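Local coordinates for protein predicted DNA-binding transcriptional regulator (Aliivibrio fischeri ES114, PDB 7DWN) that probably binds the regulatory regions of target genes as a tetrameric LysR-type transcription factor, through an N-terminal winged helix-turn-helix domain, at residues E9-L14 with K64-T69; A15-F20 with A24-V29; Q22-E25 with T30-A33; E48-K53 with I57-S62. All coordinates share one frame; numbering follows the deposited sequence.

How the interactions relate
All four contacts lie in the N-terminal winged helix-turn-helix domain, far from the centre of the chain. Interaction 1 packs its first helix, 5-17, against the long helix 61-83, and the other three form between them in sequence. Interactions 2 and 3 share Ala24 and Glu25, their centres only about 6 Å apart, and together build the helix-turn-helix around helix 20-26. Interaction 4 is the wing, a hairpin about 11 Å from interaction 1 between centres; Phe11 CZ of interaction 1 packs on Leu59 CD2 of the wing at 3.5 Å. Phe20 likewise ties interaction 2 to the wing, whereas interactions 3 and 4 do not touch, their nearest atoms about 8 Å apart.

Interaction 1: E9-L14 with K64-T69; sequences EDFLVL and KLFRIT
The ring of Phe11 turns its edge to Arg67: Arg67 CA lies in the ring plane beyond CE2, and Arg67 N sits near that plane, 3.7 Å from Phe11 CE2. The carbonyl carbon of Phe66 approaches the same ring atom obliquely. Phe66 in turn receives Phe11 at its own ring edge, where the two CD2 atoms, one from Phe11 and one from Phe66, are 4.1 Å apart. These residues join the first helix of the LysR-type winged helix-turn-helix domain to the start of the long helix 61-83, which leads toward the rest of the protein. The short segments approach to 9.9 Å between axes, with their directions 123° apart. Phe11 bridges this gap because its CG is anti to the backbone N (chi1 -179°), which carries the ring across to the facing backbone. Leu41 of helix 31-45 also packs on this ring, while Ile84 of the second subunit touches Phe66, so the small core continues toward the subunit interface. No hydrogen bond links the two segments; the contact is one of van der Waals packing. Beside the phenylalanines, Leu12 and Arg67 come together, with Ala70 and Val74 of helix 61-83 also touching the leucine. The CD2 branch of Leu12 rests 3.7 Å from Arg67 O and 4.1 Å from Arg67 CG, the first aliphatic carbon beyond CB.

Interaction 2: A15-F20 with A24-V29; sequences AKVKNF and AELRNV
One hydrogen bond joins Phe20 to Ala24: the Ala24 N-H donates to Phe20 O at 2.9 Å, with an N-H...O angle of 148°. It is the first-turn i to i+4 bond of helix 20-26. The methyl of Ala24 also lies close to that carbonyl, CB being 3.4 Å from Phe20 O. Apolar contact is confined to Val17 and Leu26, whose side chains run past one another in opposite senses until Val17 CG1 is 4.1 Å from Leu26 CD2. Val17 CG1 is anti to the carbonyl carbon (chi1 -58°) and faces the leucine. This pair links the end of the first helix to the end of the second in the winged helix-turn-helix domain, where helix 20-26 is the first helix of the motif itself. Capping shapes both ends of the short helix. At its start, Asn19 is the N-cap, its OD1 accepting from the backbone N of Gln22 and also bonded to Ser21 OG. At its finish, a Schellman motif has Asn28 as the C-prime residue with positive phi; Val29 N reaches Ala24 O at 3.1 Å, and a weak bond runs from Asn28 N to Glu25 O. Just beyond the helix, Arg27 forms a salt bridge through NE to Asp10 OD1 on helix 5-17.

Interaction 3: Q22-E25 with T30-A33; sequences QAAE and TQPA
The turn of the helix-turn-helix motif is closed here, where helix 20-26 meets the first residues of helix 31-45. In this family the second of these helices is the one generally placed in the DNA major groove, and the contact joins helix 20-26 to its start. Ala24 faces across to Thr30 and Gln31, and its single methyl carries the whole contact from its side. Ala24 and Gln31 are also the closest pair along the two backbones, their CA atoms 5.4 Å apart. At this spacing the alanine methyl rests directly against the main chain of Thr30 and Gln31. No hydrogen bond crosses between the two segments. Thr30 occupies the N-cap position of helix 31-45, yet its side chain makes no capping bond. The chain of Gln31 bends at chi2 (71°), bringing its end back toward helix 20-26, where Phe20 and Ser21 also touch it. Phe34 of helix 31-45 packs against both Ala23 and Ala24, while Ala23 additionally meets Val13 and Leu14 of helix 5-17. The Ala24 CB atom lies 3.8 Å from Thr30 O and 3.9 Å from Gln31 CA.

Interaction 4: E48-K53 with I57-S62; sequences ELVDRK and IELTPS
Thr60 OG1 donates a short hydrogen bond to Glu48 O, 2.6 Å long, meeting a lone pair in the carbonyl plane. Thr60 is also the N-cap of helix 61-83, its OG1 bonded to Gly63 N, so the same oxygen serves the hairpin and the helix start. Thr60 chi1 of 72° places OG1 between the backbone N and the carbonyl carbon, turned to Glu48. Further along, Asp51 N donates to Glu58 O at 3.1 Å with an angle of 165°, and a weak bond joins Thr60 N to Leu49 O. Asp51 OD1 is gripped from opposite faces of its carboxylate: Lys53 NZ makes a salt bridge at 2.7 Å, and Lys53 N closes an Asx turn at 3.2 Å. In the apolar part of the contact, the two branches of Val50 diverge. Val50 CG1 meets Ile57 CG2 at 3.5 Å, the side chains crossing at about a right angle, while Val50 CG2 touches Leu59 CD2 at 3.6 Å. Phe11 packs on both Val50 and Leu59, and Phe20 on Val50 and Ile57. This antiparallel hairpin is the wing of the winged helix-turn-helix domain. With few regular strand bonds, its shape probably owes as much to the threonine hydroxyl and the valine-centred apolar face as to backbone pairing.

Interaction 1: E9-L14 with K64-T69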
# COMPACT_ATOMS: atom_id res chain seq x y z
N GLU A 9 11.40 13.36 20.70
CA GLU A 9 11.29 14.72 20.18
C GLU A 9 12.53 15.55 20.50
O GLU A 9 12.99 16.34 19.67
CB GLU A 9 10.02 15.39 20.71
CG GLU A 9 8.79 15.15 19.84
CD GLU A 9 8.95 15.71 18.43
OE1 GLU A 9 9.73 16.66 18.24
OE2 GLU A 9 8.29 15.18 17.51
N ASP A 10 13.07 15.39 21.71
CA ASP A 10 14.34 16.02 22.07
C ASP A 10 15.40 15.73 21.01
O ASP A 10 16.08 16.64 20.51
CB ASP A 10 14.82 15.53 23.44
CG ASP A 10 13.89 15.92 24.57
OD1 ASP A 10 13.19 16.94 24.44
OD2 ASP A 10 13.86 15.20 25.59
N PHE A 11 15.56 14.45 20.67
CA PHE A 11 16.61 14.04 19.74
C PHE A 11 16.34 14.56 18.33
O PHE A 11 17.28 14.95 17.63
CB PHE A 11 16.74 12.52 19.73
CG PHE A 11 17.82 12.03 18.82
CD1 PHE A 11 19.16 12.18 19.17
CD2 PHE A 11 17.51 11.42 17.62
CE1 PHE A 11 20.16 11.73 18.33
CE2 PHE A 11 18.51 10.97 16.78
CZ PHE A 11 19.84 11.12 17.14
N LEU A 12 15.08 14.59 17.90
CA LEU A 12 14.78 15.13 16.57
C LEU A 12 15.14 16.61 16.49
O LEU A 12 15.77 17.06 15.52
CB LEU A 12 13.30 14.91 16.23
CG LEU A 12 12.86 13.46 16.00
CD1 LEU A 12 11.35 13.36 15.89
CD2 LEU A 12 13.53 12.88 14.77
N VAL A 13 14.76 17.39 17.50
CA VAL A 13 15.09 18.81 17.50
C VAL A 13 16.61 19.00 17.53
O VAL A 13 17.16 19.84 16.80
CB VAL A 13 14.40 19.52 18.68
CG1 VAL A 13 14.91 20.95 18.81
CG2 VAL A 13 12.89 19.51 18.49
N LEU A 14 17.30 18.23 18.38
CA LEU A 14 18.76 18.32 18.43
C LEU A 14 19.39 17.99 17.09
O LEU A 14 20.38 18.60 16.69
CB LEU A 14 19.30 17.39 19.52
CG LEU A 14 20.82 17.34 19.67
CD1 LEU A 14 21.35 18.68 20.17
CD2 LEU A 14 21.22 16.21 20.61
N LYS A 64 22.19 8.55 13.39
CA LYS A 64 21.58 8.68 12.07
C LYS A 64 20.43 7.68 11.90
O LYS A 64 19.36 8.04 11.40
CB LYS A 64 22.63 8.49 10.99
CG LYS A 64 23.64 9.62 10.91
CD LYS A 64 24.70 9.35 9.85
CE LYS A 64 25.65 10.53 9.70
NZ LYS A 64 24.94 11.75 9.22
N LEU A 65 20.63 6.43 12.30
CA LEU A 65 19.55 5.45 12.15
C LEU A 65 18.42 5.70 13.15
O LEU A 65 17.23 5.59 12.81
CB LEU A 65 20.09 4.02 12.29
CG LEU A 65 20.66 3.38 11.02
CD1 LEU A 65 21.95 4.06 10.58
CD2 LEU A 65 20.88 1.89 11.23
N PHE A 66 18.77 6.06 14.39
CA PHE A 66 17.73 6.31 15.36
C PHE A 66 16.95 7.58 15.06
O PHE A 66 15.86 7.75 15.59
CB PHE A 66 18.29 6.39 16.78
CG PHE A 66 17.24 6.30 17.84
CD1 PHE A 66 16.64 5.08 18.13
CD2 PHE A 66 16.83 7.43 18.52
CE1 PHE A 66 15.65 5.00 19.09
CE2 PHE A 66 15.85 7.35 19.49
CZ PHE A 66 15.26 6.13 19.77
N ARG A 67 17.48 8.47 14.23
CA ARG A 67 16.67 9.61 13.79
C ARG A 67 15.46 9.13 12.99
O ARG A 67 14.33 9.59 13.22
CB ARG A 67 17.53 10.57 12.97
CG ARG A 67 16.86 11.89 12.67
CD ARG A 67 17.82 12.81 11.95
NE ARG A 67 17.16 14.02 11.48
CZ ARG A 67 17.78 15.00 10.82
NH1 ARG A 67 19.08 14.91 10.56
NH2 ARG A 67 17.10 16.07 10.43
N ILE A 68 15.68 8.21 12.06
CA ILE A 68 14.57 7.60 11.33
C ILE A 68 13.64 6.88 12.29
O ILE A 68 12.41 6.98 12.19
CB ILE A 68 15.09 6.64 10.24
CG1 ILE A 68 16.42 7.13 9.66
CG2 ILE A 68 14.06 6.47 9.14
CD1 ILE A 68 17.11 6.09 8.80
N THR A 69 14.22 6.11 13.22
CA THR A 69 13.39 5.38 14.18
C THR A 69 12.51 6.34 14.99
O THR A 69 11.32 6.08 15.20
CB THR A 69 14.25 4.53 15.10
OG1 THR A 69 15.00 3.59 14.32
CG2 THR A 69 13.38 3.77 16.09

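Interaction 2: A15-F20 with A24-V29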
# COMPACT_ATOMS: atom_id res chain seq x y z
N ALA A 15 18.82 17.01 16.37
CA ALA A 15 19.34 16.66 15.06
C ALA A 15 19.12 17.77 14.05
O ALA A 15 19.93 17.95 13.13
CB ALA A 15 18.69 15.36 14.57
N LYS A 16 18.03 18.53 14.19
CA LYS A 16 17.84 19.67 13.29
C LYS A 16 18.83 20.79 13.59
O LYS A 16 19.59 21.22 12.72
CB LYS A 16 16.41 20.20 13.35
CG LYS A 16 16.17 21.28 12.29
CD LYS A 16 15.00 22.19 12.64
CE LYS A 16 14.87 23.31 11.61
NZ LYS A 16 13.82 24.30 11.97
N VAL A 17 18.84 21.28 14.83
CA VAL A 17 19.63 22.48 15.12
C VAL A 17 21.09 22.20 15.45
O VAL A 17 21.91 23.13 15.42
CB VAL A 17 19.00 23.30 16.27
CG1 VAL A 17 17.58 23.69 15.92
CG2 VAL A 17 19.05 22.51 17.57
N LYS A 18 21.44 20.95 15.77
CA LYS A 18 22.83 20.55 16.02
C LYS A 18 23.50 21.37 17.12
O LYS A 18 24.71 21.59 17.09
CB LYS A 18 23.66 20.60 14.73
CG LYS A 18 23.18 19.64 13.65
CD LYS A 18 24.06 19.69 12.41
CE LYS A 18 23.60 18.68 11.37
NZ LYS A 18 24.44 18.70 10.14
N ASN A 19 22.71 21.83 18.09
CA ASN A 19 23.25 22.54 19.24
C ASN A 19 22.40 22.22 20.46
O ASN A 19 21.17 22.31 20.40
CB ASN A 19 23.29 24.05 19.00
CG ASN A 19 24.00 24.80 20.12
OD1 ASN A 19 23.40 25.13 21.14
ND2 ASN A 19 25.28 25.08 19.93
N PHE A 20 23.06 21.86 21.57
CA PHE A 20 22.34 21.42 22.76
C PHE A 20 21.52 22.55 23.37
O PHE A 20 20.35 22.35 23.73
CB PHE A 20 23.33 20.85 23.78
CG PHE A 20 23.55 19.37 23.65
CD1 PHE A 20 24.38 18.86 22.67
CD2 PHE A 20 22.93 18.48 24.52
CE1 PHE A 20 24.59 17.50 22.55
CE2 PHE A 20 23.13 17.12 24.41
CZ PHE A 20 23.96 16.63 23.42
N ALA A 24 17.52 22.82 23.56
CA ALA A 24 16.87 22.92 24.86
C ALA A 24 15.89 24.08 24.90
O ALA A 24 14.79 23.96 25.45
CB ALA A 24 17.93 23.07 25.96
N GLU A 25 16.28 25.22 24.32
CA GLU A 25 15.38 26.37 24.27
C GLU A 25 14.13 26.05 23.45
O GLU A 25 13.02 26.44 23.82
CB GLU A 25 16.09 27.59 23.71
CG GLU A 25 15.27 28.87 23.79
CD GLU A 25 14.94 29.26 25.22
OE1 GLU A 25 15.78 29.03 26.11
OE2 GLU A 25 13.83 29.79 25.45
N LEU A 26 14.30 25.33 22.34
CA LEU A 26 13.14 24.94 21.54
C LEU A 26 12.23 23.98 22.30
O LEU A 26 11.02 23.95 22.06
CB LEU A 26 13.59 24.31 20.22
CG LEU A 26 13.71 25.23 19.00
CD1 LEU A 26 14.79 26.28 19.21
CD2 LEU A 26 13.99 24.41 17.75
N ARG A 27 12.79 23.20 23.22
CA ARG A 27 12.04 22.19 23.96
C ARG A 27 11.52 22.69 25.30
O ARG A 27 11.00 21.89 26.08
CB ARG A 27 12.90 20.94 24.16
CG ARG A 27 13.16 20.16 22.88
CD ARG A 27 11.87 19.59 22.32
NE ARG A 27 11.32 18.56 23.20
CZ ARG A 27 10.06 18.15 23.16
NH1 ARG A 27 9.21 18.67 22.28
NH2 ARG A 27 9.64 17.20 23.99
N ASN A 28 11.66 23.99 25.59
CA ASN A 28 11.19 24.58 26.84
C ASN A 28 11.77 23.84 28.05
O ASN A 28 11.07 23.57 29.03
CB ASN A 28 9.66 24.60 26.90
CG ASN A 28 9.05 25.40 25.77
OD1 ASN A 28 9.55 26.47 25.40
ND2 ASN A 28 7.97 24.89 25.20
N VAL A 29 13.05 23.49 27.97
CA VAL A 29 13.72 22.71 29.00
C VAL A 29 15.08 23.33 29.27
O VAL A 29 15.68 23.98 28.41
CB VAL A 29 13.84 21.22 28.59
CG1 VAL A 29 14.81 21.07 27.42
CG2 VAL A 29 14.26 20.36 29.77

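Interaction 3: Q22-E25 with T30-A33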
# COMPACT_ATOMS: atom_id res chain seq x y z
N GLN A 22 20.41 25.44 22.02
CA GLN A 22 19.31 25.86 21.16
C GLN A 22 18.19 24.82 21.15
O GLN A 22 17.01 25.17 21.22
CB GLN A 22 19.83 26.12 19.75
CG GLN A 22 20.92 27.18 19.70
CD GLN A 22 21.58 27.29 18.33
OE1 GLN A 22 21.22 26.56 17.41
NE2 GLN A 22 22.53 28.20 18.20
N ALA A 23 18.55 23.53 21.08
CA ALA A 23 17.55 22.48 21.14
C ALA A 23 16.81 22.49 22.47
O ALA A 23 15.61 22.20 22.53
CB ALA A 23 18.21 21.11 20.91
N ALA A 24 17.52 22.82 23.56
CA ALA A 24 16.87 22.92 24.86
C ALA A 24 15.89 24.08 24.90
O ALA A 24 14.79 23.96 25.45
CB ALA A 24 17.93 23.07 25.96
N GLU A 25 16.28 25.22 24.32
CA GLU A 25 15.38 26.37 24.27
C GLU A 25 14.13 26.05 23.45
O GLU A 25 13.02 26.44 23.82
CB GLU A 25 16.09 27.59 23.71
CG GLU A 25 15.27 28.87 23.79
CD GLU A 25 14.94 29.26 25.22
OE1 GLU A 25 15.78 29.03 26.11
OE2 GLU A 25 13.83 29.79 25.45
N THR A 30 15.57 23.13 30.50
CA THR A 30 16.88 23.63 30.88
C THR A 30 17.97 22.94 30.07
O THR A 30 17.80 21.82 29.57
CB THR A 30 17.11 23.41 32.38
OG1 THR A 30 15.88 23.63 33.08
CG2 THR A 30 18.15 24.37 32.91
N GLN A 31 19.12 23.61 29.94
CA GLN A 31 20.21 23.05 29.14
C GLN A 31 20.82 21.81 29.80
O GLN A 31 20.94 20.78 29.11
CB GLN A 31 21.26 24.13 28.86
CG GLN A 31 22.69 23.63 28.68
CD GLN A 31 22.90 22.89 27.38
OE1 GLN A 31 21.99 22.76 26.57
NE2 GLN A 31 24.11 22.39 27.18
N PRO A 32 21.21 21.82 31.08
CA PRO A 32 21.65 20.56 31.69
C PRO A 32 20.57 19.49 31.68
O PRO A 32 20.88 18.31 31.48
CB PRO A 32 22.02 20.97 33.12
CG PRO A 32 22.35 22.42 33.01
CD PRO A 32 21.38 22.96 32.01
N ALA A 33 19.31 19.88 31.88
CA ALA A 33 18.22 18.91 31.84
C ALA A 33 18.07 18.29 30.46
O ALA A 33 17.82 17.09 30.33
CB ALA A 33 16.91 19.57 32.28

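Interaction 4: E48-K53 with I57-S62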
# COMPACT_ATOMS: atom_id res chain seq x y z
N GLU A 48 25.88 5.76 21.95
CA GLU A 48 26.05 7.20 21.83
C GLU A 48 25.43 7.65 20.51
O GLU A 48 25.92 7.29 19.43
CB GLU A 48 27.53 7.57 21.89
CG GLU A 48 28.28 6.93 23.05
CD GLU A 48 29.76 7.23 23.02
OE1 GLU A 48 30.15 8.36 23.39
OE2 GLU A 48 30.54 6.34 22.62
N LEU A 49 24.36 8.44 20.59
CA LEU A 49 23.68 8.92 19.40
C LEU A 49 24.27 10.22 18.87
O LEU A 49 23.92 10.63 17.75
CB LEU A 49 22.19 9.13 19.69
CG LEU A 49 21.43 7.91 20.22
CD1 LEU A 49 19.99 8.28 20.55
CD2 LEU A 49 21.47 6.77 19.21
N VAL A 50 25.15 10.87 19.62
CA VAL A 50 25.59 12.23 19.32
C VAL A 50 27.02 12.40 19.81
O VAL A 50 27.38 11.94 20.90
CB VAL A 50 24.64 13.26 19.97
CG1 VAL A 50 25.38 14.51 20.39
CG2 VAL A 50 23.49 13.61 19.03
N ASP A 51 27.84 13.07 19.00
CA ASP A 51 29.18 13.47 19.41
C ASP A 51 29.08 14.85 20.04
O ASP A 51 28.81 15.84 19.36
CB ASP A 51 30.14 13.47 18.22
CG ASP A 51 31.58 13.71 18.63
OD1 ASP A 51 31.86 13.82 19.84
OD2 ASP A 51 32.45 13.80 17.73
N ARG A 52 29.31 14.92 21.35
CA ARG A 52 29.17 16.16 22.11
C ARG A 52 30.42 17.02 22.11
O ARG A 52 30.35 18.18 22.52
CB ARG A 52 28.79 15.85 23.56
CG ARG A 52 27.44 15.18 23.73
CD ARG A 52 27.25 14.73 25.17
NE ARG A 52 25.91 14.20 25.41
CZ ARG A 52 25.53 12.97 25.09
NH1 ARG A 52 26.38 12.13 24.52
NH2 ARG A 52 24.28 12.57 25.34
N LYS A 53 31.55 16.50 21.65
CA LYS A 53 32.83 17.20 21.74
C LYS A 53 33.12 18.07 20.53
O LYS A 53 34.22 18.62 20.43
CB LYS A 53 33.96 16.19 21.92
CG LYS A 53 33.85 15.35 23.18
CD LYS A 53 34.93 14.27 23.23
CE LYS A 53 34.43 12.95 22.67
NZ LYS A 53 34.01 13.03 21.24
N ILE A 57 27.28 20.09 16.56
CA ILE A 57 27.04 18.74 17.04
C ILE A 57 26.80 17.82 15.85
O ILE A 57 25.89 18.06 15.04
CB ILE A 57 25.86 18.71 18.02
CG1 ILE A 57 26.23 19.41 19.33
CG2 ILE A 57 25.39 17.29 18.26
CD1 ILE A 57 27.38 18.75 20.07
N GLU A 58 27.61 16.78 15.73
CA GLU A 58 27.46 15.79 14.67
C GLU A 58 26.72 14.57 15.19
O GLU A 58 26.75 14.25 16.38
CB GLU A 58 28.83 15.37 14.12
CG GLU A 58 29.57 16.47 13.38
CD GLU A 58 30.92 16.01 12.87
OE1 GLU A 58 31.36 14.91 13.26
OE2 GLU A 58 31.54 16.76 12.08
N LEU A 59 26.03 13.88 14.27
CA LEU A 59 25.32 12.66 14.60
C LEU A 59 26.22 11.45 14.37
O LEU A 59 26.87 11.34 13.32
CB LEU A 59 24.05 12.52 13.75
CG LEU A 59 22.83 13.33 14.19
CD1 LEU A 59 21.66 13.09 13.24
CD2 LEU A 59 22.44 12.97 15.61
N THR A 60 26.28 10.57 15.35
CA THR A 60 26.93 9.28 15.17
C THR A 60 26.11 8.44 14.18
O THR A 60 24.95 8.75 13.91
CB THR A 60 27.06 8.56 16.51
OG1 THR A 60 25.77 8.11 16.93
CG2 THR A 60 27.63 9.50 17.56
N PRO A 61 26.71 7.39 13.62
CA PRO A 61 25.91 6.49 12.76
C PRO A 61 24.66 5.96 13.44
O PRO A 61 23.57 5.97 12.85
CB PRO A 61 26.91 5.37 12.42
CG PRO A 61 28.25 6.04 12.50
CD PRO A 61 28.14 7.04 13.61
N SER A 62 24.80 5.51 14.69
CA SER A 62 23.65 5.08 15.47
C SER A 62 22.63 6.20 15.60
O SER A 62 21.42 5.96 15.52
CB SER A 62 24.09 4.60 16.85
OG SER A 62 24.97 3.49 16.75